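TRNA (guanine(9)-N1)-methyltransferase (Schizosaccharomyces pombe, PDB 4JWH) catalyses the S-adenosyl-L-methionine-dependent methylation of guanosine 9 in cytoplasmic tRNA, forming N(1)-methylguanosine and releasing S-adenosyl-L-homocysteine. Local coordinates at the S-adenosyl-L-homocysteine site. Coordinates in Å, arbitrary orientation; residue numbers count along the deposited sequence, not the author numbering.

The S-adenosyl-L-homocysteine site. Residues 192-195, 210-212, 214, 216, 218, 220, 223-224, 236-238, 240, 250-252, 254, 257. With SAH (S-adenosyl-L-homocysteine), chain B.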
loop_
_atom_site.group_PDB
_atom_site.type_symbol
_atom_site.label_atom_id
_atom_site.label_comp_id
_atom_site.label_asym_id
_atom_site.label_seq_id
_atom_site.Cartn_x
_atom_site.Cartn_y
_atom_site.Cartn_z
ATOM N N LEU A 192 3.034 6.429 3.951
ATOM C CA LEU A 192 1.642 6.763 4.261
ATOM C C LEU A 192 1.291 6.321 5.692
ATOM O O LEU A 192 1.503 5.166 6.057
ATOM C CB LEU A 192 0.729 6.093 3.234
ATOM C CG LEU A 192 0.935 6.673 1.807
ATOM C CD1 LEU A 192 0.161 5.915 0.780
ATOM C CD2 LEU A 192 0.512 8.165 1.757
ATOM N N SER A 193 0.774 7.252 6.494
ATOM C CA SER A 193 0.361 6.955 7.871
ATOM C C SER A 193 -0.841 7.824 8.291
ATOM O O SER A 193 -0.832 9.036 8.079
ATOM C CB SER A 193 1.550 7.141 8.853
ATOM O OG SER A 193 1.139 7.169 10.225
ATOM N N ALA A 194 -1.855 7.212 8.891
ATOM C CA ALA A 194 -2.980 7.992 9.418
ATOM C C ALA A 194 -2.552 9.003 10.508
ATOM O O ALA A 194 -3.244 9.981 10.767
ATOM C CB ALA A 194 -4.070 7.064 9.927
ATOM N N ASP A 195 -1.398 8.758 11.117
ATOM C CA ASP A 195 -0.859 9.552 12.234
ATOM C C ASP A 195 0.015 10.743 11.837
ATOM O O ASP A 195 0.435 11.523 12.702
ATOM C CB ASP A 195 -0.105 8.616 13.190
ATOM C CG ASP A 195 -0.989 7.433 13.668
ATOM O OD1 ASP A 195 -2.149 7.687 14.072
ATOM O OD2 ASP A 195 -0.554 6.251 13.632
ATOM N N ILE A 210 4.811 4.308 0.412
ATOM C CA ILE A 210 4.884 3.092 1.224
ATOM C C ILE A 210 3.590 2.895 2.002
ATOM O O ILE A 210 3.101 3.825 2.627
ATOM C CB ILE A 210 6.058 3.129 2.220
ATOM C CG1 ILE A 210 7.388 3.422 1.485
ATOM C CG2 ILE A 210 6.191 1.789 2.982
ATOM C CD1 ILE A 210 8.444 4.032 2.414
ATOM N N ILE A 211 3.062 1.673 1.966
ATOM C CA ILE A 211 1.952 1.240 2.838
ATOM C C ILE A 211 2.498 0.239 3.858
ATOM O O ILE A 211 3.199 -0.720 3.477
ATOM C CB ILE A 211 0.806 0.591 2.022
ATOM C CG1 ILE A 211 0.365 1.537 0.879
ATOM C CG2 ILE A 211 -0.363 0.198 2.950
ATOM C CD1 ILE A 211 -0.559 0.915 -0.161
ATOM N N GLY A 212 2.213 0.460 5.148
ATOM C CA GLY A 212 2.518 -0.560 6.173
ATOM C C GLY A 212 1.753 -1.862 5.979
ATOM O O GLY A 212 0.522 -1.876 6.001
ATOM N N ILE A 214 0.425 -4.439 7.568
ATOM C CA ILE A 214 0.061 -4.919 8.894
ATOM C C ILE A 214 -1.453 -4.822 9.142
ATOM O O ILE A 214 -2.107 -3.853 8.763
ATOM C CB ILE A 214 0.860 -4.167 10.018
ATOM C CG1 ILE A 214 0.597 -4.811 11.403
ATOM C CG2 ILE A 214 0.590 -2.649 9.987
ATOM C CD1 ILE A 214 1.441 -4.268 12.532
ATOM N N ASP A 216 -3.609 -4.755 12.288
ATOM C CA ASP A 216 -3.501 -4.603 13.736
ATOM C C ASP A 216 -4.750 -3.990 14.375
ATOM O O ASP A 216 -4.847 -3.951 15.594
ATOM C CB ASP A 216 -2.193 -3.842 14.066
ATOM C CG ASP A 216 -2.275 -2.353 13.772
ATOM O OD1 ASP A 216 -2.956 -1.979 12.805
ATOM O OD2 ASP A 216 -1.648 -1.547 14.500
ATOM N N ASN A 218 -5.258 -0.978 14.185
ATOM C CA ASN A 218 -4.580 0.166 14.766
ATOM C C ASN A 218 -4.235 0.100 16.279
ATOM O O ASN A 218 -4.075 1.135 16.918
ATOM C CB ASN A 218 -5.315 1.469 14.431
ATOM C CG ASN A 218 -4.396 2.668 14.481
ATOM O OD1 ASN A 218 -3.246 2.603 14.024
ATOM N ND2 ASN A 218 -4.888 3.771 15.039
ATOM N N TYR A 220 -1.412 -0.703 17.232
ATOM C CA TYR A 220 -0.081 -0.115 17.221
ATOM C C TYR A 220 -0.062 1.320 16.722
ATOM O O TYR A 220 0.441 1.600 15.648
ATOM C CB TYR A 220 0.907 -0.985 16.435
ATOM C CG TYR A 220 0.949 -2.397 16.912
ATOM C CD1 TYR A 220 1.435 -2.720 18.183
ATOM C CD2 TYR A 220 0.502 -3.425 16.096
ATOM C CE1 TYR A 220 1.470 -4.057 18.627
ATOM C CE2 TYR A 220 0.510 -4.749 16.527
ATOM C CZ TYR A 220 0.999 -5.059 17.791
ATOM O OH TYR A 220 1.016 -6.378 18.182
ATOM N N LEU A 223 2.917 3.442 14.961
ATOM C CA LEU A 223 3.951 2.478 14.565
ATOM C C LEU A 223 4.664 2.956 13.295
ATOM O O LEU A 223 5.907 3.162 13.265
ATOM C CB LEU A 223 3.328 1.094 14.367
ATOM C CG LEU A 223 4.202 -0.049 13.822
ATOM C CD1 LEU A 223 5.046 -0.685 14.911
ATOM C CD2 LEU A 223 3.317 -1.088 13.162
ATOM N N CYS A 224 3.891 3.128 12.236
ATOM C CA CYS A 224 4.517 3.461 10.943
ATOM C C CYS A 224 5.071 4.869 10.959
ATOM O O CYS A 224 6.172 5.131 10.449
ATOM C CB CYS A 224 3.561 3.186 9.769
ATOM S SG CYS A 224 3.257 1.396 9.655
ATOM N N ALA A 236 2.705 11.089 5.352
ATOM C CA ALA A 236 1.520 11.811 4.889
ATOM C C ALA A 236 0.311 10.935 5.135
ATOM O O ALA A 236 0.359 9.700 4.894
ATOM C CB ALA A 236 1.632 12.124 3.410
ATOM N N LYS A 237 -0.775 11.546 5.614
ATOM C CA LYS A 237 -2.051 10.854 5.708
ATOM C C LYS A 237 -2.948 11.184 4.530
ATOM O O LYS A 237 -2.820 12.241 3.922
ATOM C CB LYS A 237 -2.767 11.213 7.001
ATOM C CG LYS A 237 -3.233 12.652 7.047
ATOM C CD LYS A 237 -3.738 12.964 8.420
ATOM C CE LYS A 237 -3.711 14.484 8.694
ATOM N NZ LYS A 237 -4.929 14.703 9.513
ATOM N N LEU A 238 -3.865 10.275 4.223
ATOM C CA LEU A 238 -4.843 10.470 3.174
ATOM C C LEU A 238 -5.750 11.660 3.526
ATOM O O LEU A 238 -6.042 11.882 4.717
ATOM C CB LEU A 238 -5.694 9.208 2.988
ATOM C CG LEU A 238 -4.997 8.010 2.317
ATOM C CD1 LEU A 238 -5.915 6.815 2.287
ATOM C CD2 LEU A 238 -4.562 8.378 0.910
ATOM N N ILE A 240 -8.636 12.325 4.056
ATOM C CA ILE A 240 -9.912 11.680 4.334
ATOM C C ILE A 240 -10.890 12.696 4.919
ATOM O O ILE A 240 -11.987 12.880 4.383
ATOM C CB ILE A 240 -9.725 10.466 5.263
ATOM C CG1 ILE A 240 -9.276 9.258 4.458
ATOM C CG2 ILE A 240 -11.005 10.132 5.978
ATOM C CD1 ILE A 240 -9.181 7.993 5.262
ATOM N N LYS A 250 -11.187 6.019 9.881
ATOM C CA LYS A 250 -9.971 6.824 9.807
ATOM C C LYS A 250 -8.755 5.974 9.356
ATOM O O LYS A 250 -7.970 6.372 8.474
ATOM C CB LYS A 250 -9.699 7.490 11.163
ATOM N N ILE A 251 -8.599 4.800 9.962
ATOM C CA ILE A 251 -7.488 3.927 9.597
ATOM C C ILE A 251 -7.996 2.796 8.690
ATOM O O ILE A 251 -8.807 1.943 9.082
ATOM C CB ILE A 251 -6.665 3.454 10.829
ATOM C CG1 ILE A 251 -6.006 4.654 11.525
ATOM C CG2 ILE A 251 -5.524 2.532 10.410
ATOM C CD1 ILE A 251 -6.936 5.557 12.350
ATOM N N LEU A 252 -7.546 2.832 7.445
ATOM C CA LEU A 252 -8.065 1.906 6.449
ATOM C C LEU A 252 -7.160 0.677 6.353
ATOM O O LEU A 252 -6.059 0.677 6.907
ATOM C CB LEU A 252 -8.181 2.619 5.105
ATOM C CG LEU A 252 -9.000 3.922 5.063
ATOM C CD1 LEU A 252 -8.889 4.561 3.701
ATOM C CD2 LEU A 252 -10.457 3.673 5.407
ATOM N N VAL A 254 -4.772 -2.223 4.382
ATOM C CA VAL A 254 -3.731 -2.171 3.346
ATOM C C VAL A 254 -4.359 -2.062 1.948
ATOM O O VAL A 254 -4.027 -1.160 1.180
ATOM C CB VAL A 254 -2.799 -3.394 3.420
ATOM C CG1 VAL A 254 -1.825 -3.407 2.229
ATOM C CG2 VAL A 254 -2.050 -3.436 4.776
ATOM N N VAL A 257 -6.303 1.275 1.145
ATOM C CA VAL A 257 -5.410 2.404 0.879
ATOM C C VAL A 257 -4.850 2.244 -0.525
ATOM O O VAL A 257 -4.873 3.167 -1.318
ATOM C CB VAL A 257 -4.253 2.418 1.918
ATOM C CG1 VAL A 257 -3.151 3.388 1.485
ATOM C CG2 VAL A 257 -4.818 2.821 3.282
HETATM N N SAH B . -1.125 1.122 13.488
HETATM C CA SAH B . -0.710 0.784 12.135
HETATM C CB SAH B . -1.980 0.265 11.409
HETATM C CG SAH B . -2.047 0.748 10.021
HETATM S SD SAH B . -3.232 0.269 8.825
HETATM C C SAH B . 0.117 1.950 11.609
HETATM O O SAH B . 0.183 2.326 10.478
HETATM O OXT SAH B . 0.836 2.535 12.364
HETATM C "C5'" SAH B . -2.200 -0.274 7.524
HETATM C "C4'" SAH B . -1.568 0.780 6.620
HETATM O "O4'" SAH B . -2.501 1.459 5.838
HETATM C "C3'" SAH B . -0.733 1.875 7.295
HETATM O "O3'" SAH B . 0.557 1.449 7.622
HETATM C "C2'" SAH B . -0.750 2.990 6.309
HETATM O "O2'" SAH B . 0.285 2.781 5.403
HETATM C "C1'" SAH B . -2.102 2.789 5.678
HETATM N N9 SAH B . -3.121 3.736 6.163
HETATM C C8 SAH B . -4.222 3.433 6.790
HETATM N N7 SAH B . -4.967 4.480 7.030
HETATM C C5 SAH B . -4.348 5.495 6.511
HETATM C C6 SAH B . -4.575 6.937 6.395
HETATM N N6 SAH B . -5.648 7.482 6.908
HETATM N N1 SAH B . -3.672 7.656 5.774
HETATM C C2 SAH B . -2.587 7.111 5.254
HETATM N N3 SAH B . -2.306 5.835 5.330
HETATM C C4 SAH B . -3.133 4.986 5.927
HETATM O O HOH W 1 -1.761 4.269 9.709
HETATM O O HOH W 2 1.451 5.238 12.210
HETATM O O HOH W 3 -6.375 10.245 7.066
#
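This is the cofactor pocket of a SPOUT-type tRNA methyltransferase, holding the reaction product SAH almost wholly buried. Backbone groups read the adenine edge. Leu238 N donates to SAH N1 at 3.0 Å, nearly straight at 173° at the hydrogen. Leu252 N donates to SAH N7 at 3.1 Å. The 6-amino group N6 gives a hydrogen bond to Lys250 O, nearly along the C=O axis, and is linked to Leu238 O through a water. This pattern fits adenine. On the ribose, the 2'-hydroxyl SAH O2' donates to Leu192 O at 2.8 Å, above the carbonyl plane, and accepts from Gly212 N.

The amino group of SAH is gripped by oxygens of Asn218, Asp216 and Tyr220. Asn218 OD1 meets SAH N in the carbonyl plane at 2.6 Å; its CG lies anti to the backbone N (chi1 -156°). Asp216 OD2 uses its syn lone pair, with CG in the crowded position between backbone N and carbonyl carbon (chi1 75°). Tyr220 O takes SAH N from above its carbonyl plane. Tyr220 N also donates to Asp216 OD2, which helps fix the carboxylate of this catalytic proton acceptor. The SAH amino group, if protonated, would probably favour an ionised Asp216. The SAH carboxylate OXT accepts from Cys224 N in a nearly straight bond, and water links it to Ser193 OG and Asp195 OD2.

Apolar contacts clamp the adenine from both faces. Val257 CG2 lies over the five-membered ring, 3.7 Å from its centroid. Ser193 C covers the six-membered ring on the opposite face. On that side Ala194 CB touches SAH C6 at 3.6 Å. Separately, Ile251 CG2 packs on the thioether sulfur SAH SD at 3.6 Å.

The pocket lies between the ends of strands 189-192 and 208-212, the loop after 208-212, helices 223-231 and 254-267, and loops 237-240 and 250-252, forming the knotted SPOUT cofactor site.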